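Local structure of sefir domain protein (Bacillus cereus F65185, 5Y8E) at residues H3-Y8 / N53-A58; W18-A23 / L36-G41; D59-I64 / E98-I103; N90-T95 / F118-A123. The protein probably acts in bacterial signalling through SEFIR-SEFIR interactions. All coordinates share one frame; numbering follows the deposited sequence.

Interaction 1: residues H3-Y8 / N53-A58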
loop_
_atom_site.group_PDB
_atom_site.type_symbol
_atom_site.label_atom_id
_atom_site.label_comp_id
_atom_site.label_asym_id
_atom_site.label_seq_id
_atom_site.Cartn_x
_atom_site.Cartn_y
_atom_site.Cartn_z
ATOM N N HIS A 3 3.704 5.552 -11.230
ATOM C CA HIS A 3 2.402 4.910 -11.162
ATOM C C HIS A 3 2.286 4.195 -9.826
ATOM O O HIS A 3 3.094 3.316 -9.510
ATOM C CB HIS A 3 2.204 3.936 -12.324
ATOM C CG HIS A 3 2.248 4.592 -13.670
ATOM N ND1 HIS A 3 2.316 3.879 -14.847
ATOM C CD2 HIS A 3 2.243 5.900 -14.022
ATOM C CE1 HIS A 3 2.353 4.721 -15.867
ATOM N NE2 HIS A 3 2.312 5.952 -15.393
ATOM N N VAL A 4 1.273 4.570 -9.058
ATOM C CA VAL A 4 1.132 4.107 -7.682
ATOM C C VAL A 4 -0.140 3.272 -7.479
ATOM O O VAL A 4 -1.250 3.773 -7.683
ATOM C CB VAL A 4 1.111 5.322 -6.725
ATOM C CG1 VAL A 4 0.912 4.872 -5.290
ATOM C CG2 VAL A 4 2.394 6.143 -6.870
ATOM N N PHE A 5 0.013 2.006 -7.083
ATOM C CA PHE A 5 -1.133 1.145 -6.760
ATOM C C PHE A 5 -1.415 1.218 -5.261
ATOM O O PHE A 5 -0.483 1.225 -4.454
ATOM C CB PHE A 5 -0.845 -0.308 -7.187
ATOM C CG PHE A 5 -1.866 -1.310 -6.699
ATOM C CD1 PHE A 5 -3.217 -1.166 -7.009
ATOM C CD2 PHE A 5 -1.469 -2.404 -5.937
ATOM C CE1 PHE A 5 -4.154 -2.087 -6.560
ATOM C CE2 PHE A 5 -2.398 -3.333 -5.481
ATOM C CZ PHE A 5 -3.749 -3.171 -5.796
ATOM N N ILE A 6 -2.690 1.292 -4.887
ATOM C CA ILE A 6 -3.059 1.296 -3.479
ATOM C C ILE A 6 -3.728 -0.021 -3.116
ATOM O O ILE A 6 -4.818 -0.340 -3.605
ATOM C CB ILE A 6 -3.973 2.490 -3.122
ATOM C CG1 ILE A 6 -3.285 3.808 -3.485
ATOM C CG2 ILE A 6 -4.369 2.446 -1.640
ATOM C CD1 ILE A 6 -4.115 5.071 -3.151
ATOM N N SER A 7 -3.043 -0.796 -2.280
ATOM C CA SER A 7 -3.576 -2.049 -1.771
ATOM C C SER A 7 -4.218 -1.771 -0.420
ATOM O O SER A 7 -3.568 -1.243 0.491
ATOM C CB SER A 7 -2.451 -3.079 -1.633
ATOM O OG SER A 7 -2.921 -4.311 -1.105
ATOM N N TYR A 8 -5.498 -2.108 -0.287
ATOM C CA TYR A 8 -6.212 -1.833 0.956
ATOM C C TYR A 8 -7.383 -2.778 1.136
ATOM O O TYR A 8 -7.785 -3.470 0.201
ATOM C CB TYR A 8 -6.685 -0.366 1.019
ATOM C CG TYR A 8 -7.815 -0.003 0.068
ATOM C CD1 TYR A 8 -7.599 0.060 -1.302
ATOM C CD2 TYR A 8 -9.082 0.321 0.548
ATOM C CE1 TYR A 8 -8.611 0.402 -2.173
ATOM C CE2 TYR A 8 -10.110 0.677 -0.321
ATOM C CZ TYR A 8 -9.857 0.710 -1.681
ATOM O OH TYR A 8 -10.850 1.047 -2.571
ATOM N N ASN A 53 -1.849 -8.107 -10.758
ATOM C CA ASN A 53 -1.485 -7.336 -11.933
ATOM C C ASN A 53 -1.038 -5.897 -11.606
ATOM O O ASN A 53 -0.143 -5.392 -12.179
ATOM C CB ASN A 53 -2.595 -7.234 -12.921
ATOM C CG ASN A 53 -2.154 -6.547 -14.171
ATOM O OD1 ASN A 53 -1.406 -7.141 -14.938
ATOM N ND2 ASN A 53 -2.533 -5.295 -14.384
ATOM N N SER A 54 -1.767 -5.251 -10.719
ATOM C CA SER A 54 -1.461 -3.862 -10.404
ATOM C C SER A 54 -0.116 -3.713 -9.699
ATOM O O SER A 54 0.599 -2.737 -9.911
ATOM C CB SER A 54 -2.590 -3.234 -9.592
ATOM O OG SER A 54 -3.784 -3.246 -10.352
ATOM N N ILE A 55 0.236 -4.687 -8.868
ATOM C CA ILE A 55 1.529 -4.649 -8.198
ATOM C C ILE A 55 2.645 -4.778 -9.227
ATOM O O ILE A 55 3.662 -4.082 -9.147
ATOM C CB ILE A 55 1.636 -5.747 -7.114
ATOM C CG1 ILE A 55 0.725 -5.398 -5.930
ATOM C CG2 ILE A 55 3.083 -5.919 -6.652
ATOM C CD1 ILE A 55 0.567 -6.524 -4.902
ATOM N N LYS A 56 2.441 -5.652 -10.211
ATOM C CA LYS A 56 3.447 -5.862 -11.244
ATOM C C LYS A 56 3.724 -4.596 -12.053
ATOM O O LYS A 56 4.887 -4.276 -12.343
ATOM C CB LYS A 56 3.023 -6.996 -12.179
ATOM C CG LYS A 56 4.026 -7.255 -13.282
ATOM C CD LYS A 56 3.521 -8.283 -14.277
ATOM C CE LYS A 56 4.555 -8.536 -15.357
ATOM N NZ LYS A 56 5.755 -9.222 -14.802
ATOM N N ILE A 57 2.668 -3.869 -12.407
ATOM C CA ILE A 57 2.830 -2.685 -13.258
ATOM C C ILE A 57 3.098 -1.382 -12.511
ATOM O O ILE A 57 3.512 -0.393 -13.118
ATOM C CB ILE A 57 1.641 -2.491 -14.225
ATOM C CG1 ILE A 57 0.359 -2.158 -13.458
ATOM C CG2 ILE A 57 1.476 -3.724 -15.115
ATOM C CD1 ILE A 57 -0.839 -1.842 -14.358
ATOM N N ALA A 58 2.878 -1.369 -11.200
ATOM C CA ALA A 58 3.136 -0.157 -10.419
ATOM C C ALA A 58 4.621 0.085 -10.180
ATOM O O ALA A 58 5.404 -0.862 -10.069
ATOM C CB ALA A 58 2.421 -0.233 -9.093
HETATM O O HOH W 1 1.657 1.241 -15.054
#

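Interaction 2: residues W18-A23 / L36-G41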
loop_
_atom_site.group_PDB
_atom_site.type_symbol
_atom_site.label_atom_id
_atom_site.label_comp_id
_atom_site.label_asym_id
_atom_site.label_seq_id
_atom_site.Cartn_x
_atom_site.Cartn_y
_atom_site.Cartn_z
ATOM N N TRP A 18 -11.449 7.411 3.183
ATOM C CA TRP A 18 -10.099 7.898 3.470
ATOM C C TRP A 18 -9.131 7.508 2.353
ATOM O O TRP A 18 -8.312 8.320 1.914
ATOM C CB TRP A 18 -9.610 7.369 4.825
ATOM C CG TRP A 18 -8.268 7.912 5.261
ATOM C CD1 TRP A 18 -8.036 9.012 6.042
ATOM C CD2 TRP A 18 -6.980 7.373 4.934
ATOM N NE1 TRP A 18 -6.685 9.182 6.225
ATOM C CE2 TRP A 18 -6.014 8.189 5.557
ATOM C CE3 TRP A 18 -6.555 6.268 4.188
ATOM C CZ2 TRP A 18 -4.642 7.940 5.445
ATOM C CZ3 TRP A 18 -5.194 6.025 4.071
ATOM C CH2 TRP A 18 -4.254 6.856 4.698
ATOM N N VAL A 19 -9.226 6.266 1.887
ATOM C CA VAL A 19 -8.356 5.808 0.812
ATOM C C VAL A 19 -8.669 6.551 -0.494
ATOM O O VAL A 19 -7.757 6.967 -1.212
ATOM C CB VAL A 19 -8.454 4.279 0.625
ATOM C CG1 VAL A 19 -7.687 3.830 -0.621
ATOM C CG2 VAL A 19 -7.906 3.558 1.863
ATOM N N LEU A 20 -9.954 6.711 -0.801
ATOM C CA LEU A 20 -10.371 7.476 -1.976
ATOM C C LEU A 20 -9.860 8.924 -1.924
ATOM O O LEU A 20 -9.358 9.450 -2.927
ATOM C CB LEU A 20 -11.895 7.450 -2.123
ATOM C CG LEU A 20 -12.469 8.212 -3.320
ATOM C CD1 LEU A 20 -12.009 7.586 -4.635
ATOM C CD2 LEU A 20 -13.995 8.278 -3.262
ATOM N N ASP A 21 -9.984 9.563 -0.762
ATOM C CA ASP A 21 -9.492 10.928 -0.586
ATOM C C ASP A 21 -7.983 10.991 -0.820
ATOM O O ASP A 21 -7.478 11.942 -1.422
ATOM C CB ASP A 21 -9.805 11.453 0.826
ATOM C CG ASP A 21 -11.273 11.762 1.044
ATOM O OD1 ASP A 21 -12.051 11.825 0.068
ATOM O OD2 ASP A 21 -11.655 11.952 2.221
ATOM N N LEU A 22 -7.267 9.978 -0.341
ATOM C CA LEU A 22 -5.812 9.905 -0.519
ATOM C C LEU A 22 -5.450 9.733 -1.989
ATOM O O LEU A 22 -4.538 10.391 -2.493
ATOM C CB LEU A 22 -5.220 8.756 0.299
ATOM C CG LEU A 22 -3.691 8.709 0.253
ATOM C CD1 LEU A 22 -3.123 9.940 0.962
ATOM C CD2 LEU A 22 -3.178 7.434 0.875
ATOM N N ALA A 23 -6.168 8.883 -2.687
ATOM C CA ALA A 23 -5.935 8.670 -4.092
ATOM C C ALA A 23 -6.094 9.968 -4.908
ATOM O O ALA A 23 -5.312 10.325 -5.718
ATOM C CB ALA A 23 -6.881 7.615 -4.603
ATOM N N LEU A 36 -6.404 2.532 -8.699
ATOM C CA LEU A 36 -7.368 2.308 -7.619
ATOM C C LEU A 36 -8.512 1.424 -8.103
ATOM O O LEU A 36 -9.096 1.684 -9.161
ATOM C CB LEU A 36 -7.924 3.652 -7.115
ATOM C CG LEU A 36 -8.858 3.590 -5.902
ATOM C CD1 LEU A 36 -8.116 3.066 -4.666
ATOM C CD2 LEU A 36 -9.474 4.961 -5.634
ATOM N N ASP A 37 -8.840 0.394 -7.324
ATOM C CA ASP A 37 -9.879 -0.567 -7.711
ATOM C C ASP A 37 -11.211 0.073 -8.117
ATOM O O ASP A 37 -11.825 -0.319 -9.112
ATOM C CB ASP A 37 -10.087 -1.621 -6.607
ATOM C CG ASP A 37 -10.441 -1.014 -5.247
ATOM O OD1 ASP A 37 -10.466 0.229 -5.089
ATOM O OD2 ASP A 37 -10.684 -1.804 -4.307
ATOM N N ARG A 38 -11.646 1.079 -7.376
ATOM C CA ARG A 38 -12.961 1.652 -7.640
ATOM C C ARG A 38 -13.038 2.460 -8.929
ATOM O O ARG A 38 -14.093 2.524 -9.565
ATOM C CB ARG A 38 -13.443 2.438 -6.436
ATOM C CG ARG A 38 -13.550 1.543 -5.218
ATOM C CD ARG A 38 -13.837 2.337 -3.983
ATOM N NE ARG A 38 -15.147 2.969 -4.044
ATOM C CZ ARG A 38 -15.540 3.906 -3.193
ATOM N NH1 ARG A 38 -14.707 4.309 -2.247
ATOM N NH2 ARG A 38 -16.749 4.446 -3.293
ATOM N N TRP A 39 -11.907 3.027 -9.338
ATOM C CA TRP A 39 -11.838 3.763 -10.595
ATOM C C TRP A 39 -11.844 2.806 -11.780
ATOM O O TRP A 39 -12.141 3.203 -12.907
ATOM C CB TRP A 39 -10.596 4.657 -10.636
ATOM C CG TRP A 39 -10.700 5.855 -9.725
ATOM C CD1 TRP A 39 -11.847 6.388 -9.192
ATOM C CD2 TRP A 39 -9.618 6.659 -9.233
ATOM N NE1 TRP A 39 -11.539 7.480 -8.409
ATOM C CE2 TRP A 39 -10.179 7.665 -8.417
ATOM C CE3 TRP A 39 -8.233 6.634 -9.414
ATOM C CZ2 TRP A 39 -9.393 8.631 -7.775
ATOM C CZ3 TRP A 39 -7.458 7.589 -8.779
ATOM C CH2 TRP A 39 -8.038 8.574 -7.969
ATOM N N HIS A 40 -11.525 1.544 -11.505
ATOM C CA HIS A 40 -11.527 0.492 -12.515
ATOM C C HIS A 40 -12.764 -0.394 -12.422
ATOM O O HIS A 40 -12.938 -1.306 -13.233
ATOM C CB HIS A 40 -10.263 -0.363 -12.393
ATOM C CG HIS A 40 -9.022 0.328 -12.867
ATOM N ND1 HIS A 40 -8.505 0.147 -14.131
ATOM C CD2 HIS A 40 -8.202 1.209 -12.246
ATOM C CE1 HIS A 40 -7.417 0.889 -14.270
ATOM N NE2 HIS A 40 -7.211 1.539 -13.140
ATOM N N GLY A 41 -13.619 -0.125 -11.438
ATOM C CA GLY A 41 -14.850 -0.887 -11.271
ATOM C C GLY A 41 -14.626 -2.377 -11.089
ATOM O O GLY A 41 -15.374 -3.207 -11.625
#

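Interaction 3: residues D59-I64 / E98-I103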
loop_
_atom_site.group_PDB
_atom_site.type_symbol
_atom_site.label_atom_id
_atom_site.label_comp_id
_atom_site.label_asym_id
_atom_site.label_seq_id
_atom_site.Cartn_x
_atom_site.Cartn_y
_atom_site.Cartn_z
ATOM N N ASP A 59 4.996 1.354 -10.071
ATOM C CA ASP A 59 6.328 1.710 -9.594
ATOM C C ASP A 59 6.367 1.586 -8.071
ATOM O O ASP A 59 7.355 1.118 -7.492
ATOM C CB ASP A 59 6.679 3.140 -10.008
ATOM C CG ASP A 59 6.680 3.330 -11.506
ATOM O OD1 ASP A 59 7.413 2.599 -12.208
ATOM O OD2 ASP A 59 5.935 4.205 -11.985
ATOM N N LYS A 60 5.285 2.006 -7.426
ATOM C CA LYS A 60 5.198 1.947 -5.971
ATOM C C LYS A 60 3.861 1.340 -5.582
ATOM O O LYS A 60 2.859 1.526 -6.276
ATOM C CB LYS A 60 5.341 3.346 -5.358
ATOM C CG LYS A 60 6.713 4.007 -5.557
ATOM C CD LYS A 60 7.806 3.271 -4.791
ATOM C CE LYS A 60 9.091 4.106 -4.667
ATOM N NZ LYS A 60 9.671 4.408 -5.989
ATOM N N VAL A 61 3.850 0.613 -4.468
ATOM C CA VAL A 61 2.622 0.006 -3.963
ATOM C C VAL A 61 2.396 0.494 -2.539
ATOM O O VAL A 61 3.181 0.189 -1.636
ATOM C CB VAL A 61 2.707 -1.539 -3.961
ATOM C CG1 VAL A 61 1.454 -2.139 -3.330
ATOM C CG2 VAL A 61 2.889 -2.075 -5.384
ATOM N N LEU A 62 1.336 1.268 -2.329
ATOM C CA LEU A 62 1.003 1.682 -0.972
ATOM C C LEU A 62 0.226 0.555 -0.313
ATOM O O LEU A 62 -0.745 0.047 -0.885
ATOM C CB LEU A 62 0.162 2.956 -0.982
ATOM C CG LEU A 62 0.708 4.146 -1.766
ATOM C CD1 LEU A 62 -0.080 5.427 -1.457
ATOM C CD2 LEU A 62 2.214 4.342 -1.520
ATOM N N VAL A 63 0.653 0.149 0.877
ATOM C CA VAL A 63 -0.050 -0.913 1.592
ATOM C C VAL A 63 -0.724 -0.254 2.775
ATOM O O VAL A 63 -0.053 0.176 3.716
ATOM C CB VAL A 63 0.897 -2.035 2.060
ATOM C CG1 VAL A 63 0.085 -3.202 2.608
ATOM C CG2 VAL A 63 1.767 -2.523 0.913
ATOM N N ILE A 64 -2.044 -0.129 2.708
ATOM C CA ILE A 64 -2.776 0.609 3.732
ATOM C C ILE A 64 -3.010 -0.307 4.925
ATOM O O ILE A 64 -3.949 -1.114 4.953
ATOM C CB ILE A 64 -4.107 1.180 3.210
ATOM C CG1 ILE A 64 -3.876 2.006 1.940
ATOM C CG2 ILE A 64 -4.783 2.007 4.295
ATOM C CD1 ILE A 64 -2.803 3.093 2.078
ATOM N N GLU A 98 11.550 -2.889 -2.480
ATOM C CA GLU A 98 11.592 -1.446 -2.664
ATOM C C GLU A 98 10.303 -0.884 -3.261
ATOM O O GLU A 98 10.064 0.320 -3.191
ATOM C CB GLU A 98 12.796 -1.065 -3.535
ATOM C CG GLU A 98 14.152 -1.286 -2.869
ATOM C CD GLU A 98 14.608 -2.746 -2.841
ATOM O OE1 GLU A 98 13.969 -3.610 -3.478
ATOM O OE2 GLU A 98 15.630 -3.023 -2.180
ATOM N N LYS A 99 9.463 -1.741 -3.835
ATOM C CA LYS A 99 8.182 -1.264 -4.360
ATOM C C LYS A 99 7.203 -0.866 -3.271
ATOM O O LYS A 99 6.377 0.025 -3.478
ATOM C CB LYS A 99 7.508 -2.318 -5.248
ATOM C CG LYS A 99 7.978 -2.331 -6.685
ATOM C CD LYS A 99 6.866 -2.850 -7.603
ATOM C CE LYS A 99 7.413 -3.156 -8.964
ATOM N NZ LYS A 99 6.351 -3.560 -9.915
ATOM N N PHE A 100 7.276 -1.525 -2.115
ATOM C CA PHE A 100 6.233 -1.351 -1.102
ATOM C C PHE A 100 6.469 -0.155 -0.189
ATOM O O PHE A 100 7.587 0.051 0.301
ATOM C CB PHE A 100 6.076 -2.625 -0.258
ATOM C CG PHE A 100 5.661 -3.831 -1.050
ATOM C CD1 PHE A 100 4.351 -3.962 -1.505
ATOM C CD2 PHE A 100 6.579 -4.835 -1.342
ATOM C CE1 PHE A 100 3.964 -5.072 -2.244
ATOM C CE2 PHE A 100 6.209 -5.945 -2.080
ATOM C CZ PHE A 100 4.895 -6.070 -2.528
ATOM N N ILE A 101 5.415 0.630 0.014
ATOM C CA ILE A 101 5.398 1.683 1.027
ATOM C C ILE A 101 4.235 1.411 1.975
ATOM O O ILE A 101 3.088 1.800 1.712
ATOM C CB ILE A 101 5.240 3.082 0.412
ATOM C CG1 ILE A 101 6.338 3.354 -0.613
ATOM C CG2 ILE A 101 5.233 4.172 1.510
ATOM C CD1 ILE A 101 6.134 4.655 -1.390
ATOM N N PRO A 102 4.516 0.712 3.078
ATOM C CA PRO A 102 3.456 0.422 4.044
ATOM C C PRO A 102 3.115 1.678 4.826
ATOM O O PRO A 102 4.026 2.382 5.262
ATOM C CB PRO A 102 4.104 -0.617 4.967
ATOM C CG PRO A 102 5.254 -1.190 4.165
ATOM C CD PRO A 102 5.759 -0.008 3.393
ATOM N N ILE A 103 1.825 1.966 4.974
ATOM C CA ILE A 103 1.370 3.078 5.803
ATOM C C ILE A 103 0.573 2.495 6.960
ATOM O O ILE A 103 -0.487 1.894 6.750
ATOM C CB ILE A 103 0.475 4.047 5.010
ATOM C CG1 ILE A 103 1.174 4.525 3.731
ATOM C CG2 ILE A 103 0.072 5.244 5.879
ATOM C CD1 ILE A 103 0.257 5.345 2.801
#

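Interaction 4: residues N90-T95 / F118-A123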
loop_
_atom_site.group_PDB
_atom_site.type_symbol
_atom_site.label_atom_id
_atom_site.label_comp_id
_atom_site.label_asym_id
_atom_site.label_seq_id
_atom_site.Cartn_x
_atom_site.Cartn_y
_atom_site.Cartn_z
ATOM N N ASN A 90 3.267 -14.929 -0.693
ATOM C CA ASN A 90 3.768 -15.275 -2.021
ATOM C C ASN A 90 3.920 -14.065 -2.940
ATOM O O ASN A 90 4.911 -13.945 -3.664
ATOM C CB ASN A 90 2.874 -16.319 -2.682
ATOM C CG ASN A 90 3.487 -16.881 -3.935
ATOM O OD1 ASN A 90 2.997 -16.655 -5.038
ATOM N ND2 ASN A 90 4.592 -17.589 -3.774
ATOM N N ILE A 91 2.930 -13.175 -2.922
ATOM C CA ILE A 91 2.998 -11.972 -3.737
ATOM C C ILE A 91 4.120 -11.067 -3.234
ATOM O O ILE A 91 4.921 -10.563 -4.023
ATOM C CB ILE A 91 1.652 -11.216 -3.759
ATOM C CG1 ILE A 91 0.612 -12.012 -4.551
ATOM C CG2 ILE A 91 1.821 -9.823 -4.365
ATOM C CD1 ILE A 91 -0.798 -11.486 -4.390
ATOM N N TYR A 92 4.180 -10.875 -1.918
ATOM C CA TYR A 92 5.213 -10.041 -1.307
ATOM C C TYR A 92 6.607 -10.553 -1.659
ATOM O O TYR A 92 7.501 -9.773 -2.003
ATOM C CB TYR A 92 5.049 -10.034 0.217
ATOM C CG TYR A 92 6.007 -9.110 0.935
ATOM C CD1 TYR A 92 5.729 -7.756 1.046
ATOM C CD2 TYR A 92 7.184 -9.591 1.502
ATOM C CE1 TYR A 92 6.585 -6.902 1.698
ATOM C CE2 TYR A 92 8.059 -8.738 2.155
ATOM C CZ TYR A 92 7.749 -7.395 2.249
ATOM O OH TYR A 92 8.591 -6.523 2.896
ATOM N N ASN A 93 6.784 -11.868 -1.567
ATOM C CA ASN A 93 8.096 -12.476 -1.774
ATOM C C ASN A 93 8.581 -12.336 -3.208
ATOM O O ASN A 93 9.783 -12.212 -3.456
ATOM C CB ASN A 93 8.071 -13.955 -1.381
ATOM C CG ASN A 93 7.983 -14.165 0.118
ATOM O OD1 ASN A 93 8.330 -13.287 0.903
ATOM N ND2 ASN A 93 7.526 -15.340 0.521
ATOM N N ASN A 94 7.639 -12.369 -4.145
ATOM C CA ASN A 94 7.953 -12.294 -5.571
ATOM C C ASN A 94 8.028 -10.875 -6.109
ATOM O O ASN A 94 8.172 -10.668 -7.316
ATOM C CB ASN A 94 6.925 -13.085 -6.384
ATOM C CG ASN A 94 7.237 -14.559 -6.424
ATOM O OD1 ASN A 94 8.120 -14.995 -7.161
ATOM N ND2 ASN A 94 6.520 -15.338 -5.623
ATOM N N THR A 95 7.922 -9.902 -5.212
ATOM C CA THR A 95 7.969 -8.497 -5.596
ATOM C C THR A 95 9.192 -7.850 -4.960
ATOM O O THR A 95 9.514 -8.136 -3.803
ATOM C CB THR A 95 6.695 -7.769 -5.143
ATOM O OG1 THR A 95 5.549 -8.434 -5.699
ATOM C CG2 THR A 95 6.705 -6.316 -5.603
ATOM N N PHE A 118 5.995 -9.269 6.286
ATOM C CA PHE A 118 6.751 -8.162 5.721
ATOM C C PHE A 118 8.143 -8.201 6.341
ATOM O O PHE A 118 8.287 -8.103 7.561
ATOM C CB PHE A 118 6.050 -6.826 5.982
ATOM C CG PHE A 118 4.925 -6.533 5.019
ATOM C CD1 PHE A 118 4.601 -5.224 4.694
ATOM C CD2 PHE A 118 4.192 -7.563 4.442
ATOM C CE1 PHE A 118 3.574 -4.942 3.804
ATOM C CE2 PHE A 118 3.157 -7.291 3.551
ATOM C CZ PHE A 118 2.849 -5.978 3.233
ATOM N N LYS A 119 9.162 -8.372 5.505
ATOM C CA LYS A 119 10.511 -8.639 6.004
ATOM C C LYS A 119 11.173 -7.437 6.661
ATOM O O LYS A 119 11.734 -7.558 7.748
ATOM C CB LYS A 119 11.391 -9.242 4.911
ATOM C CG LYS A 119 10.953 -10.641 4.522
ATOM C CD LYS A 119 11.661 -11.111 3.274
ATOM C CE LYS A 119 10.865 -12.198 2.577
ATOM N NZ LYS A 119 11.051 -12.131 1.099
ATOM N N SER A 120 11.114 -6.278 6.015
ATOM C CA SER A 120 11.520 -5.060 6.702
ATOM C C SER A 120 10.376 -4.615 7.608
ATOM O O SER A 120 9.202 -4.760 7.259
ATOM C CB SER A 120 11.925 -3.955 5.725
ATOM O OG SER A 120 10.878 -3.638 4.829
ATOM N N ARG A 121 10.723 -4.104 8.785
ATOM C CA ARG A 121 9.724 -3.685 9.760
ATOM C C ARG A 121 9.390 -2.211 9.602
ATOM O O ARG A 121 8.804 -1.592 10.492
ATOM C CB ARG A 121 10.211 -3.958 11.182
ATOM C CG ARG A 121 10.003 -5.388 11.650
ATOM C CD ARG A 121 8.520 -5.735 11.706
ATOM N NE ARG A 121 8.108 -6.571 10.583
ATOM C CZ ARG A 121 6.872 -7.028 10.410
ATOM N NH1 ARG A 121 5.924 -6.724 11.286
ATOM N NH2 ARG A 121 6.582 -7.789 9.363
ATOM N N PHE A 122 9.762 -1.650 8.457
ATOM C CA PHE A 122 9.531 -0.236 8.224
ATOM C C PHE A 122 8.145 0.018 7.657
ATOM O O PHE A 122 7.556 -0.822 6.968
ATOM C CB PHE A 122 10.623 0.365 7.334
ATOM C CG PHE A 122 10.249 0.468 5.881
ATOM C CD1 PHE A 122 10.023 1.708 5.301
ATOM C CD2 PHE A 122 10.141 -0.670 5.092
ATOM C CE1 PHE A 122 9.687 1.816 3.962
ATOM C CE2 PHE A 122 9.805 -0.573 3.750
ATOM C CZ PHE A 122 9.579 0.674 3.183
ATOM N N ALA A 123 7.629 1.193 7.978
ATOM C CA ALA A 123 6.316 1.608 7.547
ATOM C C ALA A 123 6.293 3.089 7.803
ATOM O O ALA A 123 7.031 3.575 8.661
ATOM C CB ALA A 123 5.251 0.921 8.377
#

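Interaction 1: residues H3-Y8 / N53-A58
Ser54 and Ile55 of helix 47-57 press on Phe5 of strand 3-7, so that the helix lies against the sheet within the beta-alpha-beta crossover from strand 33-35 to strand 60-65. Ser54 lays its CB over one face of the phenyl ring, 3.5 Å from the centroid of Phe5 and 17° off the ring normal, a CH-pi contact. Its OG turns back to the carbonyl oxygen of Phe50. The ring is there to be met because Phe5 CG stands anti to the backbone N (chi1 171°). Next comes Ile55, whose CG1 touches Phe5 CD2 at 3.7 Å, the two side chains crossing obliquely. Ile57 takes part by its backbone: a water donates to Ile57 O at 3.1 Å and is also hydrogen-bonded to His3 ND1 at 2.7 Å, linking the exposed end of the strand to the end of the helix. At Ala58, where the chain leaves helical geometry, the methyl CB packs 3.8 Å from Phe5 CB and 3.6 Å from His3 O.

Interaction 2: residues W18-A23 / L36-G41
Ala23 and Leu36 bring the two backbones nearest, with their CA atoms 7.4 Å apart, where helix 13-29 passes a loop that leaves strand 33-35 and takes up helical backbone angles at 37-39. Leu36 carries much of the contact through its two methyls. Leu36 CD2 touches both Leu20 CD1, at 3.8 Å, and Ala23 CB, at 3.9 Å, while it also sits over the centre of the Trp39 indole, 3.9 Å above that plane. CD1 of Leu36 reaches Val19 CG1 more loosely, at 4.1 Å. The side chain of Leu20 crosses that of Leu36 at about a right angle. The same CD1 of Leu20 lies 3.8 Å from Trp39 NE1, and at the far end of the indole Trp39 CH2 rests on Ala23 CB at 3.7 Å. Arg38 adds a looser touch, its NH1 near Leu20 CD2, and its neighbour Asp37 is held by Tyr8 and Trp10. This loop follows the second strand, as the BB loop does in the related TIR domains. No hydrogen bond joins the two segments, so the loop's seat on the helix rests on van der Waals fit of Val19, Leu20 and Ala23 against Leu36 and Trp39.

Interaction 3: residues D59-I64 / E98-I103
Leu62 and Ile101 lie side by side and point the same way, Leu62 CD2 meeting Ile101 CB at 3.8 Å in the middle of two neighbouring parallel strands of the central sheet. Further along this face Ile64 CD1 meets Ile103 CD1 at 3.9 Å, and helices 13-29 and 131-143 cover these aliphatic groups. On the other face Phe100 CD1 is shared by two valines, Val61 through CB and Val63 through CG2, each 3.8 Å away; with CG anti to its carbonyl carbon (chi1 -62°), Phe100 lies beside Val61 and points the same way. Around this core the backbones pair in register, Val61 with Phe100 through Ile64 with Ile103. The hydrogen bonds alternate in direction along the pair: Val61 N donates to Lys99 O, Ile101 N to Val61 O at 2.8 Å, Val63 N to Ile101 O and Ile103 N to Val63 O. At the N-terminal edge the extended Lys99 chain passes Asp59 O, with CG 3.6 Å from that oxygen, and its NZ goes on to the carbonyls of Ile55 and Ala58. Lys60 NZ bonds to the carbonyl of Glu144, and Asp59 OD2 to the N of His3. Every N-H used toward strand 60-65 comes from Ile101 or Ile103, so Pro102, which has none to give, fits between them without costing this strand pair a bond.

Interaction 4: residues N90-T95 / F118-A123
Tyr92, on helix 89-93, lays its ring on Phe118 of the loop before strand 124-125. From CB the side chain leaves the helix with CG anti to the backbone N (chi1 -175°). Along one side of the ring CD1 lies 3.6 Å from Phe118 CE2, and CE1 stands over the centre of the phenyl ring. The two rings form an offset stack, centroids 4.4 Å apart and planes 16° from parallel. On the other side CE2 passes 3.5 Å from Lys119 N, and that same N-H is hydrogen-bonded at the tip to Tyr92 OH, at 3.2 Å with a bent N-H...O angle of 136°. The far end of the same lysine makes a second bond: Lys119 NZ donates to Asn93 OD1 at 3.0 Å, coming from above the amide carbonyl plane, the two side chains crossing at about a right angle. Within the fold, Tyr92 also stacks with Phe100 of strand 100-108, Phe118 rests on Pro102 of that strand, and Ile91 of the same short helix packs against helix 47-57.

Overall arrangement
From the N terminus, strand 3-7 meets helix 47-57 in interaction 1, closing a loop of 44 residues. Interaction 2 closes within that loop, setting the chain after strand 33-35 against helix 13-29; segment 3-8 reaches it through Tyr8, which packs on Leu36 and Val19. Interaction 3 opens just after interaction 1 closes and pairs strand 60-65 with strand 100-108, while strand 3-7 flanks strand 60-65 on its other side. Interaction 4 joins helix 89-93 to the loop before strand 124-125 and crosses interaction 3 along the chain, since 90-95 precedes 98-103 and 118-123 follows it; the two touch at Phe100 and Pro102. Interactions 2 and 4 lie on opposite sides of the chain's centre, their centres about 23 Å apart.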